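Local coordinates for beta-ketoacyl-[acyl-carrier-protein] synthase FabY (Pseudomonas aeruginosa, PDB 4CW4), which condenses acetyl-CoA with malonyl-ACP to give acetoacetyl-ACP, the primer that starts fatty acid biosynthesis, at residues S226-S231 / N312-I317; A364-Y369 / L479-A484. One frame throughout, in Å; residues are numbered along the deposited sequence. Where two conformers were deposited one is given.

Interaction 1. Residues S226-S231 / N312-I317; sequences SGSIMS and NSEAPI
Glu-314, at the end of strand 307-314, reaches across to the backbone of 226-231 with its carboxylate and holds it through two neighbouring amides. Its CG stands anti to the backbone N (chi1 -161°), and a bend at chi2 carries the carboxylate across to the loop. Each oxygen takes one N-H on its syn lone pair: OE1 accepts from the N of Ile-229 at 2.9 Å, OE2 from the N of Met-230 at 3.0 Å. The side chains of Ile-229 and Met-230 cross the glutamate at about a right angle, and CG of Met-230 rests 3.1 Å from OE2. A water lies within hydrogen-bonding distance of both OE2 and the O of Ser-231, while the N of Ala-480 adds a bond to OE1; the three amides would favour an ionised carboxylate.

Further back along strand 307-314, Ser-313 and Asn-312 both donate to the carbonyl O of Gly-227. The backbone N of Ser-313 approaches in the carbonyl plane at 3.1 Å, whereas ND2 of Asn-312, 2.9 Å away, sits well above that plane along a nearly straight N-H. The same ND2 donates onward to a water bound by the O of Ser-226. Gly-227 has a positive phi (131°) at which a CB would collide with the preceding carbonyl, so the backbone here calls for glycine.

Phe-260 of the second subunit packs on Ile-229 and Met-230, and Ile-229 also lies about 4 Å, side chain to side chain, from Cys-286, the inferred active-site cysteine. The contact thus places the loop carrying Ile-229 next to the probable nucleophile, in the N-terminal half of a thiolase-fold ketosynthase.

Interaction 2. Residues A364-Y369 / L479-A484; sequences AESSQY and LATASA
Thr-481 has more surface buried here than any other residue, its side chain standing between strand 366-374 and the turn that leads into helix 482-496. The two branches of the threonine divide the work. OG1, anti to the carbonyl carbon (chi1 -46°), donates to the O of Ser-366 at 3.0 Å, coming from above the carbonyl plane. CG2, anti to the backbone N, faces two neighbouring side chains of the strand, 3.4 Å from OG of Ser-366 and 3.6 Å from CG of Gln-368.

In this thiolase-fold ketosynthase the contact lays the start of helix 482-496 against a core strand, a short way beyond the predicted active-site residue His-477; the side chains of Thr-481 and His-477 are about 8 Å apart. One turn further on, the methyl of Ala-484 meets the aliphatic root of Gln-368, CB to CB at 3.6 Å. The glutamine chain bends at chi2 (-81°), and its amide is then held at both ends, OE1 by Ser-24 and NE2 by Asp-485. OD1 of Asp-485 also binds OG of Ser-366, so one carboxylate oxygen links the two strand side chains that the CG2 methyl touches.

The centres of interactions 1 and 2 lie 8 Å apart in the core of the ketosynthase, and the two are joined through adjacent antiparallel strands, 307-314 and 366-374. Both segments of interaction 1 precede those of interaction 2 along the chain. The backbone N of Glu-314 lies 3.0 Å from the O of Ser-366, a probable hydrogen bond to the same carbonyl that Thr-481 reaches in interaction 2. A second probable hydrogen bond joins OG of Ser-226 to OH of Tyr-369. Together the contacts tie the loop beside Cys-286 and the segment following His-477 to one strand pair, consistent with a shared framework for the active site.

Interaction 1. Residues S226-S231 / N312-I317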
loop_
_atom_site.group_PDB
_atom_site.type_symbol
_atom_site.label_atom_id
_atom_site.label_comp_id
_atom_site.label_asym_id
_atom_site.label_seq_id
_atom_site.Cartn_x
_atom_site.Cartn_y
_atom_site.Cartn_z
ATOM N N SER A 226 -0.619 2.788 -8.965
ATOM C CA SER A 226 -0.884 4.066 -8.296
ATOM C C SER A 226 -1.085 3.835 -6.795
ATOM O O SER A 226 -0.569 2.862 -6.271
ATOM C CB SER A 226 -2.075 4.787 -8.923
ATOM O OG SER A 226 -2.170 6.091 -8.389
ATOM N N GLY A 227 -1.794 4.737 -6.119
ATOM C CA GLY A 227 -2.121 4.583 -4.708
ATOM C C GLY A 227 -1.818 5.826 -3.894
ATOM O O GLY A 227 -1.489 6.882 -4.440
ATOM N N SER A 228 -1.976 5.698 -2.581
ATOM C CA SER A 228 -1.642 6.753 -1.611
ATOM C C SER A 228 -0.889 6.089 -0.465
ATOM O O SER A 228 -0.987 4.867 -0.289
ATOM C CB SER A 228 -2.911 7.409 -1.061
ATOM O OG SER A 228 -3.723 6.452 -0.376
ATOM N N ILE A 229 -0.125 6.856 0.310
ATOM C CA ILE A 229 0.460 6.282 1.521
ATOM C C ILE A 229 -0.414 6.385 2.758
ATOM O O ILE A 229 -0.260 5.579 3.664
ATOM C CB ILE A 229 1.883 6.792 1.878
ATOM C CG1 ILE A 229 1.905 8.267 2.300
ATOM C CG2 ILE A 229 2.842 6.508 0.729
ATOM C CD1 ILE A 229 3.306 8.708 2.799
ATOM N N MET A 230 -1.312 7.369 2.823
ATOM C CA MET A 230 -2.134 7.540 4.032
ATOM C C MET A 230 -3.388 6.675 4.082
ATOM O O MET A 230 -3.952 6.499 5.162
ATOM C CB MET A 230 -2.575 8.996 4.211
ATOM C CG MET A 230 -1.459 10.033 4.258
ATOM S SD MET A 230 -0.262 9.796 5.586
ATOM C CE MET A 230 -1.350 9.846 6.978
ATOM N N SER A 231 -3.786 6.119 2.933
ATOM C CA SER A 231 -5.179 5.741 2.637
ATOM C C SER A 231 -5.953 7.053 2.461
ATOM O O SER A 231 -5.420 8.133 2.733
ATOM C CB SER A 231 -5.818 4.874 3.737
ATOM O OG SER A 231 -5.012 3.741 4.044
ATOM N N ASN A 312 0.349 8.488 -8.718
ATOM C CA ASN A 312 -0.124 8.453 -7.339
ATOM C C ASN A 312 -1.132 9.576 -7.144
ATOM O O ASN A 312 -1.219 10.514 -7.949
ATOM C CB ASN A 312 1.043 8.638 -6.360
ATOM C CG ASN A 312 1.825 7.366 -6.109
ATOM O OD1 ASN A 312 2.977 7.231 -6.529
ATOM N ND2 ASN A 312 1.210 6.429 -5.415
ATOM N N SER A 313 -1.884 9.488 -6.051
ATOM C CA SER A 313 -2.805 10.526 -5.670
ATOM C C SER A 313 -2.853 10.611 -4.156
ATOM O O SER A 313 -3.130 9.614 -3.493
ATOM C CB SER A 313 -4.201 10.231 -6.174
ATOM O OG SER A 313 -5.025 11.345 -5.861
ATOM N N GLU A 314 -2.561 11.781 -3.625
ATOM C CA GLU A 314 -2.576 12.011 -2.192
ATOM C C GLU A 314 -3.250 13.347 -1.903
ATOM O O GLU A 314 -2.899 14.372 -2.480
ATOM C CB GLU A 314 -1.161 12.001 -1.606
ATOM C CG GLU A 314 -1.132 11.779 -0.101
ATOM C CD GLU A 314 -0.888 10.340 0.287
ATOM O OE1 GLU A 314 0.081 9.725 -0.197
ATOM O OE2 GLU A 314 -1.640 9.825 1.130
ATOM N N ALA A 315 -4.216 13.317 -0.987
ATOM C CA ALA A 315 -4.943 14.494 -0.555
ATOM C C ALA A 315 -4.964 14.482 0.977
ATOM O O ALA A 315 -5.947 14.103 1.604
ATOM C CB ALA A 315 -6.375 14.490 -1.127
ATOM N N PRO A 316 -3.843 14.879 1.593
ATOM C CA PRO A 316 -3.656 14.734 3.031
ATOM C C PRO A 316 -3.866 16.019 3.822
ATOM O O PRO A 316 -3.491 16.037 4.993
ATOM C CB PRO A 316 -2.198 14.339 3.106
ATOM C CG PRO A 316 -1.570 15.218 2.038
ATOM C CD PRO A 316 -2.601 15.323 0.933
ATOM N N ILE A 317 -4.455 17.056 3.229
ATOM C CA ILE A 317 -4.631 18.316 3.931
ATOM C C ILE A 317 -5.886 18.202 4.811
ATOM O O ILE A 317 -6.972 18.641 4.441
ATOM C CB ILE A 317 -4.682 19.527 2.996
ATOM C CG1 ILE A 317 -3.470 19.530 2.042
ATOM C CG2 ILE A 317 -4.711 20.793 3.825
ATOM C CD1 ILE A 317 -3.554 20.577 0.949
HETATM O O HOH W 1 1.183 3.671 -4.229
HETATM O O HOH W 2 -6.433 11.446 2.682
HETATM O O HOH W 3 -4.134 10.243 1.617
#

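Interaction 2. Residues A364-Y369 / L479-A484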
loop_
_atom_site.group_PDB
_atom_site.type_symbol
_atom_site.label_atom_id
_atom_site.label_comp_id
_atom_site.label_asym_id
_atom_site.label_seq_id
_atom_site.Cartn_x
_atom_site.Cartn_y
_atom_site.Cartn_z
ATOM N N ALA A 364 1.308 18.672 1.290
ATOM C CA ALA A 364 0.692 19.078 0.041
ATOM C C ALA A 364 -0.169 17.967 -0.547
ATOM O O ALA A 364 0.002 16.789 -0.231
ATOM C CB ALA A 364 1.746 19.474 -0.958
ATOM N N GLU A 365 -1.064 18.366 -1.439
ATOM C CA GLU A 365 -1.861 17.423 -2.220
ATOM C C GLU A 365 -1.439 17.450 -3.686
ATOM O O GLU A 365 -1.149 18.501 -4.254
ATOM C CB GLU A 365 -3.345 17.775 -2.118
ATOM C CG GLU A 365 -3.720 19.152 -2.645
ATOM C CD GLU A 365 -5.176 19.541 -2.416
ATOM O OE1 GLU A 365 -5.943 18.783 -1.767
ATOM O OE2 GLU A 365 -5.552 20.633 -2.874
ATOM N N SER A 366 -1.431 16.278 -4.308
ATOM C CA SER A 366 -1.065 16.157 -5.714
ATOM C C SER A 366 -1.522 14.836 -6.252
ATOM O O SER A 366 -1.478 13.824 -5.547
ATOM C CB SER A 366 0.445 16.216 -5.884
ATOM O OG SER A 366 0.802 16.195 -7.266
ATOM N N SER A 367 -1.957 14.834 -7.504
ATOM C CA SER A 367 -2.128 13.584 -8.237
ATOM C C SER A 367 -1.471 13.768 -9.581
ATOM O O SER A 367 -1.726 14.745 -10.277
ATOM C CB SER A 367 -3.591 13.181 -8.416
ATOM O OG SER A 367 -3.664 11.926 -9.083
ATOM N N GLN A 368 -0.635 12.804 -9.954
ATOM C CA GLN A 368 0.203 12.879 -11.147
ATOM C C GLN A 368 0.287 11.501 -11.770
ATOM O O GLN A 368 0.404 10.523 -11.046
ATOM C CB GLN A 368 1.622 13.302 -10.766
ATOM C CG GLN A 368 1.768 14.638 -10.074
ATOM C CD GLN A 368 1.758 15.798 -11.027
ATOM O OE1 GLN A 368 1.029 15.799 -12.018
ATOM N NE2 GLN A 368 2.564 16.807 -10.731
ATOM N N TYR A 369 0.285 11.454 -13.098
ATOM C CA TYR A 369 0.473 10.217 -13.853
ATOM C C TYR A 369 1.416 10.419 -15.031
ATOM O O TYR A 369 1.403 11.464 -15.678
ATOM C CB TYR A 369 -0.878 9.655 -14.353
ATOM C CG TYR A 369 -1.673 9.166 -13.202
ATOM C CD1 TYR A 369 -1.384 7.942 -12.628
ATOM C CD2 TYR A 369 -2.658 9.961 -12.624
ATOM C CE1 TYR A 369 -2.061 7.511 -11.516
ATOM C CE2 TYR A 369 -3.333 9.543 -11.519
ATOM C CZ TYR A 369 -3.035 8.325 -10.964
ATOM O OH TYR A 369 -3.690 7.875 -9.833
ATOM N N LEU A 479 3.758 13.614 -0.444
ATOM C CA LEU A 479 3.774 12.291 0.182
ATOM C C LEU A 479 3.953 11.228 -0.912
ATOM O O LEU A 479 4.998 11.216 -1.554
ATOM C CB LEU A 479 2.540 12.072 1.063
ATOM C CG LEU A 479 2.305 13.099 2.182
ATOM C CD1 LEU A 479 1.183 12.648 3.097
ATOM C CD2 LEU A 479 3.573 13.395 2.995
ATOM N N ALA A 480 2.967 10.351 -1.142
ATOM C CA ALA A 480 3.135 9.345 -2.201
ATOM C C ALA A 480 3.532 9.972 -3.530
ATOM O O ALA A 480 4.347 9.427 -4.264
ATOM C CB ALA A 480 1.875 8.499 -2.417
ATOM N N THR A 481 2.955 11.125 -3.829
ATOM C CA THR A 481 3.084 11.709 -5.155
ATOM C C THR A 481 4.344 12.559 -5.288
ATOM O O THR A 481 4.625 13.087 -6.357
ATOM C CB THR A 481 1.827 12.554 -5.445
ATOM O OG1 THR A 481 0.681 11.785 -5.071
ATOM C CG2 THR A 481 1.712 12.947 -6.909
ATOM N N ALA A 482 5.117 12.663 -4.213
ATOM C CA ALA A 482 6.232 13.604 -4.196
ATOM C C ALA A 482 7.201 13.409 -5.370
ATOM O O ALA A 482 7.586 14.357 -6.039
ATOM C CB ALA A 482 6.979 13.521 -2.900
ATOM N N SER A 483 7.623 12.178 -5.616
ATOM C CA SER A 483 8.599 11.947 -6.665
ATOM C C SER A 483 7.996 11.989 -8.058
ATOM O O SER A 483 8.736 12.109 -9.018
ATOM C CB SER A 483 9.429 10.684 -6.409
ATOM O OG SER A 483 8.624 9.536 -6.177
ATOM N N ALA A 484 6.677 11.948 -8.174
ATOM C CA ALA A 484 6.021 12.248 -9.443
ATOM C C ALA A 484 6.058 13.767 -9.718
ATOM O O ALA A 484 6.297 14.184 -10.834
ATOM C CB ALA A 484 4.578 11.738 -9.465
#